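Local coordinates for DUF3218 domain-containing protein (Pseudomonas aeruginosa, PDB 2IGS), which is of unknown function but has a mostly helical chain whose family is grouped with the lysozyme-like proteins, which does not establish an activity, at residues 33-36 / 37-41; 98-101 / 102-106; 4-8 / 9-13; 17-20 / 21-25; 65-68 / 69-73. All coordinates share one frame; numbering follows the deposited sequence. Where two conformers were deposited one is given.

Contact 1. Residues 33-36 / 37-41; sequences FPEA and QTIEA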
# COMPACT_ATOMS: atom_id res chain seq x y z
N PHE F 33 10.33 36.09 35.55
CA PHE F 33 10.97 34.77 35.66
C PHE F 33 10.04 33.67 35.11
O PHE F 33 8.92 33.50 35.61
CB PHE F 33 11.35 34.50 37.12
CG PHE F 33 12.13 33.23 37.32
CD1 PHE F 33 11.51 32.07 37.78
CD2 PHE F 33 13.49 33.18 37.05
CE1 PHE F 33 12.24 30.88 37.95
CE2 PHE F 33 14.22 32.00 37.20
CZ PHE F 33 13.59 30.85 37.65
N PRO F 34 10.49 32.92 34.08
CA PRO F 34 9.64 31.85 33.53
C PRO F 34 9.69 30.58 34.41
O PRO F 34 10.36 29.59 34.04
CB PRO F 34 10.24 31.59 32.13
CG PRO F 34 11.69 32.04 32.23
CD PRO F 34 11.79 33.03 33.38
N GLU F 35 9.01 30.60 35.55
CA GLU F 35 9.16 29.52 36.52
C GLU F 35 8.64 28.16 36.03
O GLU F 35 9.30 27.14 36.27
CB GLU F 35 8.57 29.86 37.90
CG GLU F 35 8.97 28.86 38.97
CD GLU F 35 8.81 29.36 40.39
OE1 GLU F 35 7.75 29.95 40.69
OE2 GLU F 35 9.74 29.16 41.21
N ALA F 36 7.48 28.13 35.38
CA ALA F 36 6.91 26.87 34.90
C ALA F 36 7.81 26.14 33.93
O ALA F 36 8.07 24.95 34.11
CB ALA F 36 5.50 27.07 34.30
N GLN F 37 8.29 26.85 32.91
CA GLN F 37 9.21 26.31 31.91
C GLN F 37 10.56 25.88 32.48
O GLN F 37 11.13 24.87 32.05
CB GLN F 37 9.42 27.29 30.75
CG GLN F 37 8.16 27.64 29.96
CD GLN F 37 7.51 28.95 30.41
OE1 GLN F 37 7.43 29.24 31.60
NE2 GLN F 37 7.03 29.73 29.44
N THR F 38 11.05 26.64 33.46
CA THR F 38 12.35 26.35 34.09
C THR F 38 12.32 25.06 34.94
O THR F 38 13.22 24.22 34.81
CB THR F 38 12.83 27.55 34.93
OG1 THR F 38 12.91 28.71 34.08
CG2 THR F 38 14.20 27.28 35.51
N ILE F 39 11.30 24.91 35.79
CA ILE F 39 11.11 23.66 36.54
C ILE F 39 10.97 22.46 35.58
O ILE F 39 11.66 21.44 35.74
CB ILE F 39 9.88 23.69 37.52
CG1 ILE F 39 9.99 24.84 38.54
CG2 ILE F 39 9.75 22.37 38.25
CD1 ILE F 39 8.63 25.39 39.03
N GLU F 40 10.09 22.61 34.58
CA GLU F 40 9.82 21.55 33.61
C GLU F 40 11.06 21.14 32.81
O GLU F 40 11.32 19.95 32.64
CB GLU F 40 8.66 21.93 32.67
CG GLU F 40 8.27 20.77 31.76
CD GLU F 40 7.08 21.04 30.87
OE1 GLU F 40 6.47 22.12 30.99
OE2 GLU F 40 6.76 20.18 30.02
N ALA F 41 11.80 22.11 32.31
CA ALA F 41 13.06 21.85 31.57
C ALA F 41 14.07 21.06 32.42
O ALA F 41 14.65 20.08 31.97
CB ALA F 41 13.68 23.17 31.09
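The Phe33 ring reaches forward to Thr38, whose methyl CG2 approaches ring atom CZ obliquely at 4.2 Å. In the conformer of Glu35 given here, CG lies in plane at an edge of the same ring; since that residue was deposited twice, this detail is less certain. The other flat group is the Gln37 amide, bent back at chi2 (97°) so that OE1 stands 3.7 Å from Pro34 CB, while NE2 hydrogen-bonds to Asp107.

Pro34 occupies the N-cap position of helix 35-48 and centres an inverse gamma turn, for which the weak bond from Glu35 N to Phe33 O, 2.9 Å, is the evidence. Its carbonyl is gripped twice by one residue. Thr38 N donates to Pro34 O at 3.1 Å in the carbonyl plane, the first i to i+4 bond of the helix, and Thr38 OG1 donates to Pro34 O at 2.7 Å from above that plane, 40° out of it. Chi1 of -57° turns the hydroxyl back beside Thr38's own backbone N, which allows both donors to meet one oxygen. The next two bonds continue the i to i+4 pattern, Ile39 N to Glu35 O at 3.0 Å and Glu40 N to Ala36 O at 3.1 Å.

Around this helix start, helix 87-113 receives Phe33 at Leu99 and Pro34 at Ala103; Lys110 forms a salt bridge with Glu40 OE1, while Tyr117 OH hydrogen-bonds to OE2. Helix 12-27 takes Phe33 at Lys21 and Ala24 and Ile39 at Ala17, and helix 203-216 packs on Ala41.

Contact 2. Residues 98-101 / 102-106; sequences LLTS and MAQNL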
# COMPACT_ATOMS: atom_id res chain seq x y z
N LEU F 98 19.83 32.57 29.22
CA LEU F 98 19.58 31.15 29.43
C LEU F 98 18.12 30.90 29.81
O LEU F 98 17.48 30.00 29.28
CB LEU F 98 20.49 30.58 30.52
CG LEU F 98 20.46 29.04 30.67
CD1 LEU F 98 21.79 28.52 31.22
CD2 LEU F 98 19.27 28.57 31.55
N LEU F 99 17.61 31.68 30.76
CA LEU F 99 16.27 31.47 31.23
C LEU F 99 15.25 31.74 30.14
O LEU F 99 14.34 30.94 29.93
CB LEU F 99 16.00 32.34 32.45
CG LEU F 99 16.75 31.94 33.72
CD1 LEU F 99 16.40 32.88 34.84
CD2 LEU F 99 16.44 30.48 34.11
N THR F 100 15.43 32.87 29.45
CA THR F 100 14.62 33.27 28.31
C THR F 100 14.63 32.20 27.22
O THR F 100 13.57 31.81 26.75
CB THR F 100 15.08 34.63 27.72
OG1 THR F 100 14.95 35.66 28.72
CG2 THR F 100 14.23 35.03 26.55
N SER F 101 15.82 31.72 26.85
CA SER F 101 15.98 30.84 25.70
C SER F 101 15.36 29.46 25.96
O SER F 101 14.66 28.93 25.09
CB SER F 101 17.46 30.74 25.26
OG SER F 101 18.04 29.45 25.49
N MSE F 102 15.59 28.91 27.15
CA MSE F 102 14.94 27.67 27.54
C MSE F 102 13.43 27.74 27.51
O MSE F 102 12.79 26.77 27.13
CB MSE F 102 15.38 27.22 28.92
CG MSE F 102 16.70 26.52 28.93
SE MSE F 102 16.90 25.30 30.40
CE MSE F 102 15.90 26.23 31.79
N ALA F 103 12.86 28.87 27.92
CA ALA F 103 11.41 29.02 27.98
C ALA F 103 10.84 28.97 26.57
O ALA F 103 9.90 28.24 26.31
CB ALA F 103 11.04 30.33 28.67
N GLN F 104 11.45 29.74 25.66
CA GLN F 104 11.05 29.82 24.26
C GLN F 104 11.24 28.49 23.54
O GLN F 104 10.35 28.06 22.79
CB GLN F 104 11.80 30.95 23.54
CG GLN F 104 11.38 32.36 24.00
CD GLN F 104 12.32 33.48 23.55
OE1 GLN F 104 13.48 33.25 23.20
NE2 GLN F 104 11.81 34.72 23.58
N ASN F 105 12.37 27.83 23.77
CA ASN F 105 12.65 26.56 23.10
C ASN F 105 11.70 25.45 23.54
O ASN F 105 11.14 24.73 22.70
CB ASN F 105 14.14 26.18 23.18
CG ASN F 105 15.01 27.09 22.28
OD1 ASN F 105 14.58 27.47 21.18
ND2 ASN F 105 16.21 27.44 22.74
N LEU F 106 11.49 25.36 24.85
CA LEU F 106 10.53 24.44 25.45
C LEU F 106 9.10 24.62 24.96
O LEU F 106 8.38 23.62 24.74
CB LEU F 106 10.56 24.56 26.97
CG LEU F 106 10.27 23.37 27.91
CD1 LEU F 106 9.20 23.70 28.94
CD2 LEU F 106 10.04 22.01 27.24
O HOH W 1 17.27 26.24 25.52
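Leu98 and selenomethionine Met102 supply the apolar part, lying side by side and pointing the same way, with Leu98 CD2 4.1 Å from Met102 CE. The selenomethionine chain is bent at chi3 (-34°), which keeps both SE and the methyl against Leu98 CD2. Both side chains also touch Trp42 and Thr208, on helices 35-48 and 203-216. A second aligned pair mixes characters: the Thr100 methyl CG2 lies 3.8 Å from Gln104 NE2, a van der Waals contact.

Backbone bonds form the regular i to i+4 pattern of an alpha helix. Met102 N donates to Leu98 O at 3.0 Å and Asn105 N to Ser101 O at 2.9 Å. Ala103 N splits its interaction between Leu99 O, at 3.2 Å, and a weak, strongly bent bond to Thr100 O.

Polar side chains meet through solvent and through a loop. Water 1 accepts from Asn105 ND2 at 3.2 Å and makes a weak bond of 3.3 Å with Ser101 OG. Asn105 ND2 also donates to Thr168 O, to which Ser101 OG is weakly bonded.

Chemically, then, one side of the helix turn is apolar and packs between helices, while the buried Ser101 OG and Asn105 ND2 share one water and one backbone carbonyl, weakly in the case of the hydroxyl.

Contact 3. Residues 4-8 / 9-13; sequences AEINI and YQNPG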
# COMPACT_ATOMS: atom_id res chain seq x y z
N ALA F 4 10.37 24.45 49.56
CA ALA F 4 9.82 23.93 50.87
C ALA F 4 9.99 22.40 51.05
O ALA F 4 11.10 21.95 51.35
CB ALA F 4 8.36 24.39 51.10
N GLU F 5 8.93 21.60 50.85
CA GLU F 5 8.98 20.14 51.09
C GLU F 5 9.45 19.39 49.84
O GLU F 5 8.94 18.32 49.49
CB GLU F 5 7.63 19.61 51.58
CG GLU F 5 7.23 20.14 52.97
CD GLU F 5 7.51 19.17 54.12
OE1 GLU F 5 8.22 18.15 53.90
OE2 GLU F 5 7.02 19.43 55.25
N ILE F 6 10.44 19.97 49.19
CA ILE F 6 11.05 19.44 48.00
C ILE F 6 12.52 19.23 48.30
O ILE F 6 13.05 19.75 49.29
CB ILE F 6 10.90 20.43 46.80
CG1 ILE F 6 11.52 21.80 47.13
CG2 ILE F 6 9.43 20.56 46.42
CD1 ILE F 6 11.77 22.68 45.94
N ASN F 7 13.19 18.48 47.44
CA ASN F 7 14.64 18.37 47.49
C ASN F 7 15.20 18.24 46.08
O ASN F 7 14.47 17.87 45.16
CB ASN F 7 15.04 17.20 48.38
CG ASN F 7 14.68 15.85 47.79
OD1 ASN F 7 15.33 15.39 46.87
ND2 ASN F 7 13.69 15.19 48.35
N ILE F 8 16.49 18.51 45.93
CA ILE F 8 17.15 18.54 44.65
C ILE F 8 17.20 17.20 43.90
O ILE F 8 17.24 17.21 42.68
CB ILE F 8 18.59 19.16 44.74
CG1 ILE F 8 19.02 19.65 43.34
CG2 ILE F 8 19.57 18.18 45.44
CD1 ILE F 8 20.34 20.43 43.26
N TYR F 9 17.19 16.08 44.60
CA TYR F 9 17.22 14.77 43.91
C TYR F 9 15.89 14.44 43.23
O TYR F 9 15.88 13.93 42.11
CB TYR F 9 17.55 13.62 44.86
CG TYR F 9 18.84 13.72 45.63
CD1 TYR F 9 20.04 13.28 45.07
CD2 TYR F 9 18.86 14.23 46.93
CE1 TYR F 9 21.24 13.35 45.78
CE2 TYR F 9 20.05 14.31 47.66
CZ TYR F 9 21.24 13.87 47.05
OH TYR F 9 22.42 13.93 47.74
N GLN F 10 14.78 14.75 43.91
CA GLN F 10 13.44 14.42 43.43
C GLN F 10 12.79 15.59 42.69
O GLN F 10 11.92 15.38 41.86
CB GLN F 10 12.54 13.99 44.61
CG GLN F 10 12.94 12.63 45.25
CD GLN F 10 12.02 12.23 46.38
OE1 GLN F 10 11.95 12.90 47.42
NE2 GLN F 10 11.30 11.12 46.18
N ASN F 11 13.19 16.80 43.04
CA ASN F 11 12.64 18.03 42.45
C ASN F 11 13.80 18.90 41.95
O ASN F 11 13.91 20.05 42.36
CB ASN F 11 11.79 18.82 43.48
CG ASN F 11 10.76 17.97 44.19
OD1 ASN F 11 9.59 17.90 43.78
ND2 ASN F 11 11.19 17.30 45.25
N PRO F 12 14.65 18.36 41.04
CA PRO F 12 15.84 19.16 40.64
C PRO F 12 15.39 20.45 39.96
O PRO F 12 16.05 21.45 40.09
CB PRO F 12 16.53 18.26 39.62
CG PRO F 12 15.43 17.32 39.13
CD PRO F 12 14.57 17.08 40.30
N GLY F 13 14.25 20.41 39.27
CA GLY F 13 13.79 21.57 38.52
C GLY F 13 13.34 22.66 39.45
O GLY F 13 13.79 23.80 39.35
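Asn7 and Gln10 set their side-chain amides nearly coplanar, 16° apart, and join them by one hydrogen bond: Asn7 ND2 donates to Gln10 OE1 at 3.0 Å, in the carbonyl plane and on a lone pair. Chi1 of 68° places Asn7 CG between its own backbone N and carbonyl carbon, folding the amide over the following residues. There OD1 accepts from Gln10 N at 3.1 Å, the donor standing above the carbonyl plane, and weakly from Tyr9 N at 3.0 Å, which closes an Asx turn.

The Tyr9 ring has Asn7 OD1 at its edge, in plane, and Ile8 CG2 over one face, offset toward the rim, 4.3 Å from Tyr9 CD2. Flanking the turn, the Asn11 amide lies across Ile6, with ND2 3.5 Å from Ile6 CB. Asn11 precedes helix 12-27 at the N-cap position, yet its side chain makes no capping bond; its ND2 instead turns back to Asn7 O in a weak bond.

Asn7 O also takes Asn11 N at 2.7 Å. With both its oxygens and its amide nitrogen engaged, Asn7 holds residues 7-11 in a turn just before helix 12-27, a largely polar turn at the surface.

Contact 4. Residues 17-20 / 21-25; sequences ANIY and KGFAR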
# COMPACT_ATOMS: atom_id res chain seq x y z
N ALA F 17 15.44 26.01 39.97
CA ALA F 17 14.59 27.17 39.70
C ALA F 17 14.56 28.16 40.86
O ALA F 17 14.61 29.37 40.65
CB ALA F 17 13.18 26.73 39.35
N ASN F 18 14.46 27.65 42.08
CA ASN F 18 14.38 28.48 43.28
C ASN F 18 15.61 29.35 43.47
O ASN F 18 15.49 30.52 43.81
CB ASN F 18 14.11 27.63 44.53
CG ASN F 18 12.64 27.30 44.70
OD1 ASN F 18 11.81 27.73 43.90
ND2 ASN F 18 12.31 26.55 45.74
N ILE F 19 16.77 28.75 43.27
CA ILE F 19 18.06 29.46 43.27
C ILE F 19 18.17 30.47 42.12
O ILE F 19 18.62 31.60 42.33
CB ILE F 19 19.23 28.46 43.16
CG1 ILE F 19 19.31 27.61 44.44
CG2 ILE F 19 20.53 29.18 42.91
CD1 ILE F 19 20.21 26.40 44.31
N TYR F 20 17.75 30.07 40.92
CA TYR F 20 17.80 30.95 39.78
C TYR F 20 16.77 32.10 39.82
O TYR F 20 17.05 33.22 39.33
CB TYR F 20 17.76 30.14 38.48
CG TYR F 20 19.13 29.58 38.12
CD1 TYR F 20 19.63 28.43 38.75
CD2 TYR F 20 19.93 30.22 37.18
CE1 TYR F 20 20.90 27.94 38.44
CE2 TYR F 20 21.18 29.74 36.86
CZ TYR F 20 21.67 28.61 37.49
OH TYR F 20 22.91 28.14 37.14
N LYS F 21 15.61 31.86 40.42
CA LYS F 21 14.68 32.95 40.73
C LYS F 21 15.41 34.06 41.55
O LYS F 21 15.23 35.25 41.31
CB LYS F 21 13.43 32.40 41.45
CG LYS F 21 12.22 33.32 41.39
CD LYS F 21 10.93 32.65 41.92
CE LYS F 21 9.90 33.73 42.29
NZ LYS F 21 8.48 33.24 42.36
N GLY F 22 16.28 33.62 42.46
CA GLY F 22 17.06 34.51 43.31
C GLY F 22 18.14 35.29 42.58
O GLY F 22 18.31 36.49 42.84
N PHE F 23 18.89 34.61 41.70
CA PHE F 23 19.87 35.29 40.85
C PHE F 23 19.18 36.32 39.96
O PHE F 23 19.66 37.44 39.84
CB PHE F 23 20.68 34.31 39.99
CG PHE F 23 21.60 33.40 40.77
CD1 PHE F 23 22.29 33.85 41.89
CD2 PHE F 23 21.83 32.11 40.32
CE1 PHE F 23 23.16 33.01 42.58
CE2 PHE F 23 22.71 31.25 41.01
CZ PHE F 23 23.38 31.71 42.14
N ALA F 24 18.06 35.95 39.35
CA ALA F 24 17.35 36.78 38.39
C ALA F 24 16.79 38.05 39.02
O ALA F 24 16.78 39.11 38.40
CB ALA F 24 16.22 35.99 37.69
N ARG F 25 16.31 37.92 40.25
CA ARG F 25 15.83 39.07 41.01
C ARG F 25 16.99 40.03 41.34
O ARG F 25 16.82 41.24 41.25
CB ARG F 25 15.06 38.63 42.25
CG ARG F 25 14.34 39.79 42.93
CD ARG F 25 13.54 39.39 44.15
NE ARG F 25 13.81 40.34 45.23
CZ ARG F 25 13.32 41.58 45.30
NH1 ARG F 25 12.50 42.04 44.36
NH2 ARG F 25 13.66 42.36 46.31
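Chi1 of -67° puts Phe23 CG beside its backbone N, and chi2 of -37° turns the ring so that one edge is presented to Tyr20, three residues earlier. The result is a T-shaped aromatic pair at i and i+3 on helix 12-27. The centroids of the Tyr20 and Phe23 rings are 5.5 Å apart and the planes stand at 86°. Phe23 CD2 lies over the centre of the Tyr20 face, 4.1 Å from Tyr20 CD2.

Ile19 and Phe23 lie side by side one helical turn apart, with Ile19 CG2 3.6 Å from Phe23 CE2. Phe23 therefore meets both of its neighbours on the preceding turn.

Beneath these side chains the backbone bonding is uneven. Lys21 N donates to Ala17 O at 2.7 Å and Ala24 N to Tyr20 O at 2.9 Å, but Gly22 N has only weak bonds, to Asn18 O at 3.5 Å and to Ile19 O.

Tyr20 and Phe23 face inward, touching Ile79 of helix 63-82 and Ile95 of helix 87-113, and the Tyr20 ring makes a further edge-to-face pair with Trp42. Helix 12-27 is also tied covalently to helix 87-113 by the disulfide Cys27-Cys91. The carbonyl of Ile19, already bonded to Phe23 N, has its oxygen over one face of the Phe23 ring, offset toward the rim and 3.8 Å from Phe23 CG.

Contact 5. Residues 65-68 / 69-73; sequences YSTL and LAQEI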
# COMPACT_ATOMS: atom_id res chain seq x y z
N TYR F 65 24.20 10.85 38.69
CA TYR F 65 23.14 11.83 38.84
C TYR F 65 23.43 12.84 39.98
O TYR F 65 23.36 14.05 39.77
CB TYR F 65 21.82 11.10 39.06
CG TYR F 65 20.65 12.02 39.31
CD1 TYR F 65 20.32 13.02 38.41
CD2 TYR F 65 19.84 11.86 40.43
CE1 TYR F 65 19.25 13.86 38.62
CE2 TYR F 65 18.76 12.70 40.67
CZ TYR F 65 18.48 13.69 39.76
OH TYR F 65 17.42 14.53 39.94
N SER F 66 23.76 12.32 41.15
CA SER F 66 24.10 13.12 42.33
C SER F 66 25.30 14.01 42.12
O SER F 66 25.30 15.18 42.54
CB SER F 66 24.34 12.20 43.54
OG SER F 66 23.22 11.34 43.71
N THR F 67 26.33 13.46 41.47
CA THR F 67 27.52 14.25 41.10
C THR F 67 27.16 15.46 40.22
O THR F 67 27.61 16.56 40.47
CB THR F 67 28.58 13.35 40.47
OG1 THR F 67 29.04 12.43 41.48
CG2 THR F 67 29.80 14.17 39.95
N LEU F 68 26.32 15.25 39.22
CA LEU F 68 25.80 16.34 38.41
C LEU F 68 25.13 17.43 39.24
O LEU F 68 25.28 18.62 38.94
CB LEU F 68 24.77 15.78 37.42
CG LEU F 68 25.23 15.57 35.95
CD1 LEU F 68 26.78 15.54 35.72
CD2 LEU F 68 24.53 14.41 35.27
N LEU F 69 24.36 17.01 40.24
CA LEU F 69 23.63 17.92 41.12
C LEU F 69 24.57 18.69 42.04
O LEU F 69 24.40 19.90 42.20
CB LEU F 69 22.51 17.20 41.91
CG LEU F 69 21.43 16.47 41.10
CD1 LEU F 69 20.49 15.73 42.05
CD2 LEU F 69 20.60 17.39 40.23
N ALA F 70 25.54 18.00 42.63
CA ALA F 70 26.67 18.64 43.36
C ALA F 70 27.41 19.69 42.55
O ALA F 70 27.69 20.77 43.06
CB ALA F 70 27.66 17.60 43.91
N GLN F 71 27.72 19.38 41.28
CA GLN F 71 28.39 20.34 40.39
C GLN F 71 27.51 21.57 40.20
O GLN F 71 28.01 22.69 40.11
CB GLN F 71 28.66 19.74 39.01
CG GLN F 71 29.43 18.44 38.98
CD GLN F 71 29.44 17.80 37.60
OE1 GLN F 71 28.60 18.12 36.74
NE2 GLN F 71 30.41 16.91 37.37
N GLU F 72 26.21 21.34 40.12
CA GLU F 72 25.24 22.41 39.90
C GLU F 72 25.17 23.35 41.11
O GLU F 72 25.09 24.58 40.98
CB GLU F 72 23.88 21.77 39.58
CG GLU F 72 23.08 22.42 38.49
CD GLU F 72 23.93 22.99 37.38
OE1 GLU F 72 23.97 22.40 36.27
OE2 GLU F 72 24.54 24.04 37.61
N ILE F 73 25.23 22.75 42.30
CA ILE F 73 25.31 23.48 43.56
C ILE F 73 26.60 24.30 43.61
O ILE F 73 26.56 25.51 43.86
CB ILE F 73 25.17 22.51 44.79
CG1 ILE F 73 23.74 21.97 44.89
CG2 ILE F 73 25.63 23.17 46.09
CD1 ILE F 73 23.59 20.79 45.86
O HOH W 2 26.16 19.71 36.33
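Leu69 comes first, its methyl CD1 over one face of the Tyr65 ring in a CH-pi contact: CD1 is 3.9 Å from the Tyr65 ring centroid and 23° off the normal, leaning toward the rim at Tyr65 CZ. Tyr65 is placed for this by chi1 of 177°, which swings its CG away from the backbone N and alongside the carbonyl, on the side of the next turn. The backbones of the same two residues are joined as well, Leu69 N to Tyr65 O at 3.2 Å.

Ala70 N follows with a nearly straight bond to Ser66 O, 2.8 Å and 174° at the hydrogen. Gln71 N donates to Thr67 O at 2.9 Å; its side chain was deposited in two conformers, and the one given, extended beside Leu68, is therefore less certain. Glu72 N closes the series at 3.1 Å from Leu68 O, an oxygen that also lies 3.0 Å from water 2.

Among the surrounding elements, helix 12-27 and the segment before it meet this turn: Tyr65 OH bonds to Tyr9 O and its ring touches Pro12, while Glu72 touches Leu16. Tyr65 also stacks on Phe52, and Glu72 OE1 accepts from Thr204 N at the start of helix 203-216.

Contact 2, on helix 87-113, is buried; contacts 1 and 3 lie at the surface, and contacts 4 and 5 are partly buried. Contacts 3 and 4 share helix 12-27, the first at its start and the second farther along. Chemistry follows place: the two helix-start contacts rely on side chains that bond to backbone or to each other, whereas the mid-helix contacts add apolar or aromatic packing to regular backbone bonding. Phe33 joins contact 1 to contacts 2 and 4 by packing between helices 12-27 and 87-113. Contacts 3 and 5 touch where the loop before helix 12-27 meets helix 63-82, while contacts 2 and 5 stay about 8 Å apart at their nearest atoms.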